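Local atomic coordinates of glycosyl hydrolases family 2, sugar binding domain protein (Bacteroides uniformis str. 3978 T3 ii, PDB entry 6D1P), a protein that is a gut-bacterial beta-glucuronidase of glycoside hydrolase family 2, which probably cleaves O-glycosidic bonds. Residues 461-467 against 475-481; 309-313 against 503-509; 367-373 against 413-419; 403-408 against 449-454. All coordinates share one frame; numbering follows the deposited sequence.

Contact 1 of 4, residues 461-467 against 475-481. With SCN (thiocyanate ion), chain I.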
# COMPACT_ATOMS: atom_id res chain seq x y z
N ARG A 461 -29.89 -27.38 18.74
CA ARG A 461 -29.07 -27.63 17.56
C ARG A 461 -27.83 -28.41 17.93
O ARG A 461 -27.45 -28.49 19.10
CB ARG A 461 -28.71 -26.32 16.86
CG ARG A 461 -29.93 -25.60 16.28
CD ARG A 461 -29.49 -24.45 15.41
NE ARG A 461 -30.58 -23.72 14.78
CZ ARG A 461 -31.38 -22.87 15.41
NH1 ARG A 461 -31.24 -22.66 16.71
NH2 ARG A 461 -32.33 -22.24 14.74
N SER A 462 -27.20 -29.00 16.92
CA SER A 462 -25.99 -29.79 17.15
C SER A 462 -24.73 -28.98 16.85
O SER A 462 -24.71 -28.12 15.97
CB SER A 462 -26.00 -31.06 16.30
OG SER A 462 -26.98 -31.95 16.79
N THR A 463 -23.67 -29.27 17.61
CA THR A 463 -22.35 -28.74 17.36
C THR A 463 -21.59 -29.65 16.40
O THR A 463 -21.79 -30.87 16.38
CB THR A 463 -21.54 -28.58 18.65
OG1 THR A 463 -21.28 -29.87 19.21
CG2 THR A 463 -22.29 -27.73 19.65
N ALA A 464 -20.73 -29.03 15.58
CA ALA A 464 -19.85 -29.74 14.67
C ALA A 464 -18.46 -29.10 14.73
O ALA A 464 -18.30 -27.96 15.17
CB ALA A 464 -20.40 -29.72 13.24
N ILE A 465 -17.44 -29.86 14.28
CA ILE A 465 -16.16 -29.30 13.84
C ILE A 465 -15.68 -30.12 12.65
O ILE A 465 -16.24 -31.16 12.32
CB ILE A 465 -15.07 -29.29 14.93
CG1 ILE A 465 -14.75 -30.72 15.39
CG2 ILE A 465 -15.44 -28.35 16.08
CD1 ILE A 465 -13.67 -30.84 16.46
N ARG A 466 -14.60 -29.64 12.03
CA ARG A 466 -13.99 -30.30 10.88
C ARG A 466 -12.49 -30.49 11.12
O ARG A 466 -11.79 -29.53 11.47
CB ARG A 466 -14.21 -29.51 9.57
CG ARG A 466 -13.68 -30.29 8.36
CD ARG A 466 -13.72 -29.57 7.02
NE ARG A 466 -12.92 -30.33 6.08
CZ ARG A 466 -11.61 -30.15 5.90
NH1 ARG A 466 -11.00 -29.18 6.58
NH2 ARG A 466 -10.93 -30.90 5.06
N ARG A 467 -12.01 -31.72 10.92
CA ARG A 467 -10.59 -32.06 10.90
C ARG A 467 -9.89 -31.63 12.19
O ARG A 467 -9.13 -30.66 12.24
CB ARG A 467 -9.88 -31.43 9.70
CG ARG A 467 -8.69 -32.24 9.25
CD ARG A 467 -7.77 -31.47 8.35
NE ARG A 467 -6.73 -30.78 9.12
CZ ARG A 467 -5.62 -30.30 8.58
NH1 ARG A 467 -5.42 -30.44 7.28
NH2 ARG A 467 -4.69 -29.70 9.33
N VAL A 475 -17.79 -33.02 20.08
CA VAL A 475 -18.97 -32.39 19.47
C VAL A 475 -20.04 -33.41 19.12
O VAL A 475 -19.83 -34.63 19.22
CB VAL A 475 -18.58 -31.62 18.20
CG1 VAL A 475 -17.59 -30.53 18.52
CG2 VAL A 475 -18.01 -32.60 17.18
N ASP A 476 -21.20 -32.92 18.67
CA ASP A 476 -22.24 -33.85 18.24
C ASP A 476 -21.92 -34.47 16.89
O ASP A 476 -22.01 -35.69 16.73
CB ASP A 476 -23.58 -33.14 18.22
CG ASP A 476 -23.93 -32.56 19.57
OD1 ASP A 476 -23.95 -33.33 20.55
OD2 ASP A 476 -24.17 -31.33 19.64
N VAL A 477 -21.51 -33.67 15.90
CA VAL A 477 -21.28 -34.15 14.54
C VAL A 477 -19.86 -33.81 14.10
O VAL A 477 -19.36 -32.71 14.33
CB VAL A 477 -22.32 -33.56 13.56
CG1 VAL A 477 -22.09 -34.12 12.18
CG2 VAL A 477 -23.74 -33.88 14.04
N TYR A 478 -19.21 -34.76 13.44
CA TYR A 478 -17.80 -34.64 13.12
C TYR A 478 -17.55 -34.88 11.64
O TYR A 478 -18.14 -35.79 11.04
CB TYR A 478 -16.95 -35.61 13.93
CG TYR A 478 -15.50 -35.48 13.59
CD1 TYR A 478 -14.77 -34.40 14.05
CD2 TYR A 478 -14.86 -36.41 12.79
CE1 TYR A 478 -13.44 -34.24 13.74
CE2 TYR A 478 -13.51 -36.27 12.47
CZ TYR A 478 -12.82 -35.17 12.95
OH TYR A 478 -11.48 -34.97 12.66
N SER A 479 -16.65 -34.08 11.07
CA SER A 479 -16.17 -34.25 9.71
C SER A 479 -14.66 -34.47 9.74
O SER A 479 -13.94 -33.62 10.29
CB SER A 479 -16.49 -33.03 8.84
OG SER A 479 -15.95 -33.20 7.54
N PRO A 480 -14.14 -35.56 9.19
CA PRO A 480 -12.68 -35.64 9.00
C PRO A 480 -12.31 -34.98 7.69
O PRO A 480 -13.15 -34.30 7.10
CB PRO A 480 -12.42 -37.14 8.97
CG PRO A 480 -13.71 -37.71 8.34
CD PRO A 480 -14.83 -36.81 8.82
N THR A 481 -11.08 -35.15 7.22
CA THR A 481 -10.67 -34.62 5.93
C THR A 481 -10.63 -35.77 4.94
O THR A 481 -9.93 -36.75 5.18
CB THR A 481 -9.33 -33.87 6.00
OG1 THR A 481 -8.92 -33.46 4.69
CG2 THR A 481 -8.23 -34.73 6.60
S SCN I . -7.63 -37.48 1.20
C SCN I . -7.02 -36.42 2.49
N SCN I . -6.72 -35.55 3.23
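Strands 462-466 and 477-479 are parallel neighbours in the TIM barrel wall, paired through Ala464 with Val477, Ile465 with Tyr478 and Arg466 with Ser479. The link between them is a short loop without helix, not the usual helical crossover. Val477 N donates to Thr463 O (2.9 Å), Ser479 N to Ile465 O (3.2 Å) and Arg467 N to Ser479 O (2.8 Å), while the bond from Ile465 N to Val477 O is weak. At the start of the ladder Thr463 and Asp476 exchange bonds. Thr463 N reaches the anti lone pair of Asp476 OD2 at 2.9 Å, nearly straight at 169°, and Asp476 N donates to Thr463 OG1 at 3.1 Å. Chi1 of 66° sets that hydroxyl between its own backbone N and carbonyl carbon, within reach of both Asp476 N and His451. Beyond it, Ile465 presents CG1 to the edge of the Tyr478 ring and CG2 to Val475 CG1 (3.9 Å). At the far end the aliphatic part of Arg467 runs alongside Thr481, CG to CG2 3.7 Å; Thr481 OG1 also holds, weakly, a thiocyanate probably left from crystallisation. Strand 420-432 flanks 462-466, and its Glu428 and Asp430 form salt bridges with Arg466 and Arg467. Helix 440-457 packs over Thr463 and Ile465, its His455 bonding Asp476 OD2, while Ala511 meets Ser479 and Arg466.

Contact 2 of 4, residues 309-313 against 503-509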
# COMPACT_ATOMS: atom_id res chain seq x y z
N ARG A 309 -32.58 -34.89 12.97
CA ARG A 309 -31.94 -35.89 13.80
C ARG A 309 -30.75 -36.44 13.04
O ARG A 309 -30.88 -36.81 11.87
CB ARG A 309 -32.96 -37.01 14.16
CG ARG A 309 -32.37 -38.32 14.65
CD ARG A 309 -33.46 -39.28 15.21
NE ARG A 309 -34.20 -40.01 14.17
CZ ARG A 309 -33.80 -41.17 13.66
NH1 ARG A 309 -32.68 -41.72 14.09
NH2 ARG A 309 -34.52 -41.77 12.72
N PHE A 310 -29.60 -36.47 13.70
CA PHE A 310 -28.44 -37.18 13.20
C PHE A 310 -28.38 -38.52 13.91
O PHE A 310 -28.22 -38.56 15.14
CB PHE A 310 -27.16 -36.38 13.42
CG PHE A 310 -27.08 -35.11 12.62
CD1 PHE A 310 -26.52 -35.12 11.35
CD2 PHE A 310 -27.58 -33.93 13.13
CE1 PHE A 310 -26.46 -33.96 10.59
CE2 PHE A 310 -27.51 -32.76 12.38
CZ PHE A 310 -26.96 -32.78 11.11
N GLU A 311 -28.51 -39.61 13.15
CA GLU A 311 -28.58 -40.94 13.74
C GLU A 311 -27.17 -41.44 14.02
O GLU A 311 -26.27 -41.32 13.18
CB GLU A 311 -29.32 -41.91 12.81
CG GLU A 311 -29.80 -43.23 13.47
CD GLU A 311 -30.79 -44.04 12.61
OE1 GLU A 311 -30.50 -44.35 11.43
OE2 GLU A 311 -31.88 -44.39 13.12
N GLU A 312 -26.98 -41.99 15.22
CA GLU A 312 -25.71 -42.58 15.60
C GLU A 312 -25.33 -43.69 14.64
O GLU A 312 -26.11 -44.62 14.42
CB GLU A 312 -25.80 -43.11 17.02
CG GLU A 312 -24.51 -43.69 17.55
CD GLU A 312 -24.51 -43.71 19.06
OE1 GLU A 312 -25.59 -43.46 19.64
OE2 GLU A 312 -23.44 -43.93 19.67
N LYS A 313 -24.15 -43.57 14.03
CA LYS A 313 -23.70 -44.51 13.00
C LYS A 313 -24.67 -44.58 11.82
O LYS A 313 -24.65 -45.55 11.05
CB LYS A 313 -23.47 -45.91 13.58
CG LYS A 313 -22.43 -46.02 14.66
CD LYS A 313 -21.03 -45.78 14.11
CE LYS A 313 -19.96 -45.88 15.19
NZ LYS A 313 -18.62 -45.56 14.61
N ASN A 503 -17.57 -45.26 9.94
CA ASN A 503 -17.34 -46.23 11.02
C ASN A 503 -16.55 -45.64 12.19
O ASN A 503 -16.63 -46.18 13.29
CB ASN A 503 -16.63 -47.48 10.46
CG ASN A 503 -17.56 -48.31 9.57
OD1 ASN A 503 -18.76 -48.23 9.72
ND2 ASN A 503 -17.00 -49.07 8.63
N ALA A 504 -15.82 -44.53 11.99
CA ALA A 504 -14.84 -44.04 12.96
C ALA A 504 -15.36 -42.95 13.88
O ALA A 504 -14.58 -42.39 14.66
CB ALA A 504 -13.59 -43.53 12.24
N THR A 505 -16.64 -42.62 13.82
CA THR A 505 -17.12 -41.50 14.63
C THR A 505 -18.60 -41.69 14.87
O THR A 505 -19.30 -42.28 14.05
CB THR A 505 -16.83 -40.14 13.96
OG1 THR A 505 -17.18 -39.06 14.84
CG2 THR A 505 -17.61 -40.00 12.65
N THR A 506 -19.08 -41.16 15.99
CA THR A 506 -20.47 -41.38 16.38
C THR A 506 -21.42 -40.88 15.30
O THR A 506 -22.27 -41.63 14.79
CB THR A 506 -20.75 -40.68 17.71
OG1 THR A 506 -19.67 -40.92 18.60
CG2 THR A 506 -22.05 -41.19 18.32
N ARG A 507 -21.30 -39.60 14.94
CA ARG A 507 -22.16 -38.97 13.95
C ARG A 507 -21.27 -38.30 12.92
O ARG A 507 -20.49 -37.40 13.26
CB ARG A 507 -23.11 -37.96 14.60
CG ARG A 507 -24.17 -38.60 15.42
CD ARG A 507 -24.90 -37.58 16.26
NE ARG A 507 -26.08 -38.16 16.88
CZ ARG A 507 -26.08 -38.85 18.03
NH1 ARG A 507 -24.94 -39.04 18.69
NH2 ARG A 507 -27.22 -39.34 18.51
N PHE A 508 -21.39 -38.75 11.67
CA PHE A 508 -20.46 -38.40 10.61
C PHE A 508 -21.13 -37.48 9.60
O PHE A 508 -22.32 -37.64 9.29
CB PHE A 508 -19.96 -39.67 9.91
CG PHE A 508 -19.14 -39.42 8.67
CD1 PHE A 508 -19.74 -39.25 7.44
CD2 PHE A 508 -17.75 -39.41 8.74
CE1 PHE A 508 -18.99 -39.06 6.30
CE2 PHE A 508 -16.99 -39.23 7.61
CZ PHE A 508 -17.61 -39.04 6.38
N LEU A 509 -20.35 -36.54 9.08
CA LEU A 509 -20.82 -35.65 8.03
C LEU A 509 -19.60 -35.27 7.22
O LEU A 509 -18.60 -34.83 7.79
CB LEU A 509 -21.50 -34.42 8.64
CG LEU A 509 -22.09 -33.37 7.71
CD1 LEU A 509 -22.98 -34.02 6.65
CD2 LEU A 509 -22.88 -32.35 8.53
O HOH W 1 -26.55 -41.12 21.25
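The loop 503-509 approaches the residues just after strand 309-310, nearest at Glu312 and Arg507, CA to CA 5.3 Å, and one backbone bond ties the two segments, from Lys313 N to Thr506 O (2.8 Å, 172°). Arg507 makes the main side-chain bond. Its extended chain brings CD against Phe310 CB at 3.8 Å, and NE donates to Phe310 O at 2.8 Å, from above the carbonyl plane. Glu312 N lies over one face of the guanidinium. A water bonded to Glu312 OE1 at 3.0 Å sits at the guanidinium edge and accepts weakly from Arg507 NH2. The Glu312 chain, with CG opposite its own backbone N (chi1 -177°), meets the methyl of Thr506, OE2 to CG2 3.4 Å. Lys313 bends at its second torsion and reaches along the loop, its NZ bonded weakly to Thr505 O. Phe310 CE1 touches Leu509 CD2 (4.4 Å). With alanine in place of Arg507, Phe310 O would probably lose its donor and the water-linked Glu312 its nearby positive charge. The join thus rests on two sound bonds to backbone carbonyls, from Lys313 N and Arg507 NE; charge probably draws Glu312 toward Arg507 without a direct salt bridge.

Contact 3 of 4, residues 367-373 against 413-419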
# COMPACT_ATOMS: atom_id res chain seq x y z
N GLN A 367 -19.36 -16.66 10.66
CA GLN A 367 -20.68 -16.08 10.51
C GLN A 367 -20.74 -15.20 9.26
O GLN A 367 -19.86 -14.37 9.02
CB GLN A 367 -21.02 -15.24 11.75
CG GLN A 367 -22.32 -14.47 11.65
CD GLN A 367 -22.69 -13.78 12.96
OE1 GLN A 367 -22.07 -14.01 14.01
NE2 GLN A 367 -23.71 -12.92 12.89
N GLN A 368 -21.79 -15.39 8.46
CA GLN A 368 -21.95 -14.63 7.23
C GLN A 368 -23.15 -13.70 7.35
O GLN A 368 -23.92 -13.78 8.32
CB GLN A 368 -22.07 -15.56 6.02
CG GLN A 368 -20.80 -16.38 5.83
CD GLN A 368 -20.62 -16.96 4.45
OE1 GLN A 368 -21.51 -16.90 3.60
NE2 GLN A 368 -19.46 -17.54 4.22
N SER A 369 -23.27 -12.78 6.38
CA SER A 369 -24.34 -11.78 6.35
C SER A 369 -25.72 -12.38 6.63
O SER A 369 -26.08 -13.42 6.07
CB SER A 369 -24.37 -11.09 4.98
OG SER A 369 -25.57 -10.37 4.80
N GLY A 370 -26.50 -11.69 7.46
CA GLY A 370 -27.88 -12.08 7.70
C GLY A 370 -28.70 -12.22 6.42
O GLY A 370 -29.67 -12.98 6.40
N ILE A 371 -28.31 -11.50 5.36
CA ILE A 371 -28.98 -11.63 4.07
C ILE A 371 -28.86 -13.05 3.56
O ILE A 371 -29.79 -13.59 2.94
CB ILE A 371 -28.41 -10.62 3.06
CG1 ILE A 371 -28.54 -9.21 3.63
CG2 ILE A 371 -29.14 -10.71 1.74
CD1 ILE A 371 -27.75 -8.17 2.89
N ILE A 372 -27.72 -13.69 3.80
CA ILE A 372 -27.54 -15.07 3.35
C ILE A 372 -28.44 -16.01 4.13
O ILE A 372 -29.03 -16.94 3.57
CB ILE A 372 -26.06 -15.47 3.47
CG1 ILE A 372 -25.17 -14.51 2.66
CG2 ILE A 372 -25.88 -16.93 3.08
CD1 ILE A 372 -25.28 -14.69 1.19
N LEU A 373 -28.55 -15.78 5.44
CA LEU A 373 -29.41 -16.62 6.28
C LEU A 373 -30.86 -16.51 5.85
O LEU A 373 -31.55 -17.52 5.68
CB LEU A 373 -29.24 -16.21 7.75
CG LEU A 373 -27.99 -16.71 8.50
CD1 LEU A 373 -28.18 -18.19 8.77
CD2 LEU A 373 -26.65 -16.46 7.76
N GLN A 413 -27.60 -14.29 17.35
CA GLN A 413 -28.04 -13.49 16.22
C GLN A 413 -28.72 -14.30 15.13
O GLN A 413 -29.48 -13.73 14.34
CB GLN A 413 -26.85 -12.71 15.65
CG GLN A 413 -26.47 -11.49 16.51
CD GLN A 413 -25.06 -10.94 16.24
OE1 GLN A 413 -24.51 -11.11 15.16
NE2 GLN A 413 -24.49 -10.28 17.23
N HIS A 414 -28.47 -15.61 15.04
CA HIS A 414 -29.03 -16.43 13.98
C HIS A 414 -29.94 -17.56 14.45
O HIS A 414 -30.42 -18.33 13.62
CB HIS A 414 -27.91 -17.03 13.12
CG HIS A 414 -27.22 -16.03 12.26
ND1 HIS A 414 -26.15 -16.35 11.45
CD2 HIS A 414 -27.46 -14.71 12.06
CE1 HIS A 414 -25.75 -15.27 10.80
NE2 HIS A 414 -26.54 -14.27 11.14
N ARG A 415 -30.20 -17.68 15.75
CA ARG A 415 -30.93 -18.85 16.23
C ARG A 415 -32.37 -18.92 15.73
O ARG A 415 -32.95 -20.01 15.72
CB ARG A 415 -30.94 -18.89 17.74
CG ARG A 415 -31.60 -17.71 18.37
CD ARG A 415 -31.47 -17.88 19.85
NE ARG A 415 -31.55 -16.64 20.60
CZ ARG A 415 -31.06 -16.53 21.83
NH1 ARG A 415 -30.47 -17.58 22.39
NH2 ARG A 415 -31.14 -15.39 22.50
N ASN A 416 -32.97 -17.81 15.32
CA ASN A 416 -34.34 -17.86 14.83
C ASN A 416 -34.43 -18.42 13.41
O ASN A 416 -35.55 -18.66 12.93
CB ASN A 416 -34.98 -16.47 14.87
CG ASN A 416 -35.16 -15.94 16.28
OD1 ASN A 416 -34.94 -16.65 17.26
ND2 ASN A 416 -35.59 -14.69 16.39
N HIS A 417 -33.31 -18.62 12.73
CA HIS A 417 -33.37 -19.10 11.35
C HIS A 417 -33.62 -20.60 11.34
O HIS A 417 -32.78 -21.36 11.86
CB HIS A 417 -32.10 -18.78 10.60
CG HIS A 417 -31.89 -17.31 10.39
ND1 HIS A 417 -32.56 -16.60 9.42
CD2 HIS A 417 -31.12 -16.42 11.05
CE1 HIS A 417 -32.19 -15.34 9.48
NE2 HIS A 417 -31.32 -15.20 10.46
N PRO A 418 -34.72 -21.08 10.76
CA PRO A 418 -34.92 -22.53 10.67
C PRO A 418 -33.89 -23.21 9.80
O PRO A 418 -33.65 -24.41 9.99
CB PRO A 418 -36.33 -22.65 10.10
CG PRO A 418 -36.53 -21.39 9.33
CD PRO A 418 -35.81 -20.33 10.12
N SER A 419 -33.26 -22.50 8.86
CA SER A 419 -32.29 -23.15 7.98
C SER A 419 -31.10 -23.71 8.74
O SER A 419 -30.44 -24.63 8.24
CB SER A 419 -31.81 -22.17 6.89
OG SER A 419 -31.11 -21.08 7.45
O HOH W 2 -24.90 -12.25 10.24
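Leu373, near the start of helix 370-379, slots its side chain against two imidazoles, those of His414 and His417. Leu373 CB lies squarely over the His417 ring, 3.5 Å from the ring centroid and 10° off the normal. With chi1 of -79° turning it opposite the carbonyl carbon, CG then settles over a face of the His414 ring, 3.6 Å from that centroid, a second CH-pi contact. Of the two methyls, CD2 reaches His414 CE1 (3.4 Å), while CD1 meets His414 ND1 (3.8 Å) and His417 CD2, with Ser419 OG a little farther off. The two histidines are the first and last residues of a type I turn, and both rings meet the same leucine. Polar groups complete the join: Gln367 NE2 donates to Gln413 OE1 at 3.0 Å, in the amide plane of Gln367, although the two amides are turned 63° apart. A water sits among Gln367 NE2, Gln368 O and His414 NE2, the last at 2.8 Å. Each imidazole is also held at ND1, His414 by Glu385 of strand 382-386 and His417 by Asp377 farther along helix 370-379. The contact thus joins the start of helix 370-379 to the turn 414-417, beside strand 382-386.

Contact 4 of 4, residues 403-408 against 449-454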
# COMPACT_ATOMS: atom_id res chain seq x y z
N ALA A 403 -13.31 -15.94 20.71
CA ALA A 403 -14.04 -17.13 20.27
C ALA A 403 -15.33 -17.32 21.07
O ALA A 403 -16.39 -17.58 20.50
CB ALA A 403 -13.14 -18.36 20.38
N ARG A 404 -15.26 -17.15 22.40
CA ARG A 404 -16.48 -17.24 23.20
C ARG A 404 -17.47 -16.16 22.78
O ARG A 404 -18.68 -16.41 22.68
CB ARG A 404 -16.18 -17.10 24.69
CG ARG A 404 -15.21 -18.12 25.24
CD ARG A 404 -14.79 -17.70 26.65
NE ARG A 404 -13.91 -18.67 27.29
CZ ARG A 404 -12.69 -18.39 27.74
NH1 ARG A 404 -12.17 -17.16 27.64
NH2 ARG A 404 -11.97 -19.36 28.31
N ARG A 405 -16.97 -14.94 22.53
CA ARG A 405 -17.86 -13.86 22.14
C ARG A 405 -18.48 -14.11 20.77
O ARG A 405 -19.68 -13.87 20.57
CB ARG A 405 -17.09 -12.54 22.13
CG ARG A 405 -17.95 -11.32 21.86
CD ARG A 405 -17.13 -10.04 22.07
NE ARG A 405 -16.06 -9.90 21.09
CZ ARG A 405 -14.76 -10.02 21.38
NH1 ARG A 405 -14.39 -10.28 22.62
NH2 ARG A 405 -13.84 -9.86 20.42
N MET A 406 -17.69 -14.58 19.80
CA MET A 406 -18.26 -14.76 18.47
C MET A 406 -19.21 -15.95 18.43
O MET A 406 -20.26 -15.90 17.77
CB MET A 406 -17.15 -14.87 17.43
CG MET A 406 -16.37 -13.56 17.27
SD MET A 406 -15.17 -13.52 15.92
CE MET A 406 -16.21 -13.21 14.49
N LEU A 407 -18.90 -17.02 19.16
CA LEU A 407 -19.85 -18.13 19.26
C LEU A 407 -21.17 -17.64 19.84
O LEU A 407 -22.24 -17.92 19.29
CB LEU A 407 -19.28 -19.26 20.10
CG LEU A 407 -20.23 -20.45 20.25
CD1 LEU A 407 -20.59 -21.01 18.90
CD2 LEU A 407 -19.58 -21.51 21.12
N THR A 408 -21.09 -16.86 20.92
CA THR A 408 -22.28 -16.30 21.55
C THR A 408 -23.05 -15.42 20.58
O THR A 408 -24.28 -15.55 20.45
CB THR A 408 -21.86 -15.51 22.79
OG1 THR A 408 -21.23 -16.41 23.72
CG2 THR A 408 -23.05 -14.84 23.45
N GLU A 449 -15.00 -26.57 26.30
CA GLU A 449 -15.71 -25.41 26.84
C GLU A 449 -16.66 -24.81 25.81
O GLU A 449 -17.79 -24.43 26.14
CB GLU A 449 -14.70 -24.35 27.32
CG GLU A 449 -15.37 -23.05 27.78
CD GLU A 449 -14.40 -21.92 28.14
OE1 GLU A 449 -13.18 -22.16 28.32
OE2 GLU A 449 -14.87 -20.77 28.26
N LEU A 450 -16.20 -24.70 24.56
CA LEU A 450 -17.02 -24.12 23.50
C LEU A 450 -18.22 -25.02 23.20
O LEU A 450 -19.33 -24.52 23.04
CB LEU A 450 -16.20 -23.89 22.23
CG LEU A 450 -15.20 -22.71 22.26
CD1 LEU A 450 -14.38 -22.63 20.96
CD2 LEU A 450 -15.91 -21.38 22.51
N HIS A 451 -18.02 -26.33 23.15
CA HIS A 451 -19.16 -27.22 22.94
C HIS A 451 -20.22 -27.04 24.03
O HIS A 451 -21.42 -26.96 23.74
CB HIS A 451 -18.70 -28.68 22.88
CG HIS A 451 -19.83 -29.66 22.95
ND1 HIS A 451 -20.55 -30.05 21.83
CD2 HIS A 451 -20.38 -30.32 24.00
CE1 HIS A 451 -21.48 -30.91 22.20
NE2 HIS A 451 -21.39 -31.09 23.51
N ASP A 452 -19.78 -26.96 25.30
CA ASP A 452 -20.73 -26.78 26.39
C ASP A 452 -21.41 -25.43 26.31
O ASP A 452 -22.60 -25.30 26.64
CB ASP A 452 -20.02 -26.93 27.74
CG ASP A 452 -19.53 -28.32 27.98
OD1 ASP A 452 -20.14 -29.25 27.45
OD2 ASP A 452 -18.52 -28.50 28.69
N LEU A 453 -20.68 -24.40 25.88
CA LEU A 453 -21.26 -23.07 25.76
C LEU A 453 -22.37 -23.06 24.72
O LEU A 453 -23.44 -22.50 24.95
CB LEU A 453 -20.17 -22.04 25.42
CG LEU A 453 -20.57 -20.58 25.20
CD1 LEU A 453 -21.37 -20.09 26.37
CD2 LEU A 453 -19.34 -19.65 24.99
N ALA A 454 -22.13 -23.70 23.56
CA ALA A 454 -23.14 -23.77 22.52
C ALA A 454 -24.36 -24.55 22.99
O ALA A 454 -25.50 -24.10 22.86
CB ALA A 454 -22.55 -24.40 21.26
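Leu407 of helix 403-408 is the main bump, pressing CD2 into a hollow lined by Leu450, Leu453 and Ala454 of helix 449-454. The helices run nearly side by side, with axes 10.5 Å apart and crossing at -27°, a spacing filled by branched aliphatic chains. CG of Leu407 points opposite its backbone N (chi1 180°), which thrusts the methyl across: CD2 lies 3.9 Å from Leu450 CD2, 4.1 Å from Ala454 CB and also against the carbonyl O of Leu450. The fit is reciprocal. Leu453 sends CD2 into a shallow notch between Arg404 and Thr408, 4.1 Å from Arg404 CB and 4.0 Å from Thr408 OG1, and touches Leu407 as well. Leu450 fills the next hollow along, its two methyls lying against Ala403, Arg404 and Leu407. The notch floor is polar but satisfied, since Arg404 O accepts from both Thr408 N and Thr408 OG1, which come from opposite faces of its plane. At the margin of the seam, Arg404 stretches out and grips Glu449 side-on. Its NH2 meets the syn lone pair of Glu449 OE1 at 3.1 Å and 173°, while NE faces Glu449 OE2 at a doubtfully short 2.5 Å; NH1 turns back to Asn401. Exchanging Arg404 for a leucine would probably leave the Glu449 carboxylate without its charged mate. The pair therefore combines an apolar seam, whose inner side meets Leu425 of strand 420-432, with a salt bridge at its partly exposed margin, most securely defined by NH2 to OE1, which probably limits sliding of one helix along the other.

How the contacts relate
All four contacts belong to the TIM barrel domain. Contacts 1 and 2 share a sheet and lie closest, centres 10 Å apart: Tyr478 N to Arg507 O is a probable hydrogen bond of 2.9 Å. Contact 4 backs onto contact 1 (14 Å between centres), with Thr463 OG1 2.7 Å from His451 ND1. Contact 3 meets contact 1 through Arg461, which reaches carbonyls of segment 413-419 (Arg415 and His417), and shares helix 397-414 with contact 4, nearest atoms about 5 Å apart. A sodium ion lies about 10 Å from the side chain of Gln368, and a glycerol, about 3 Å from that of Arg466, may mark a pocket at the carboxyl ends of the strands, where TIM barrels place their active sites.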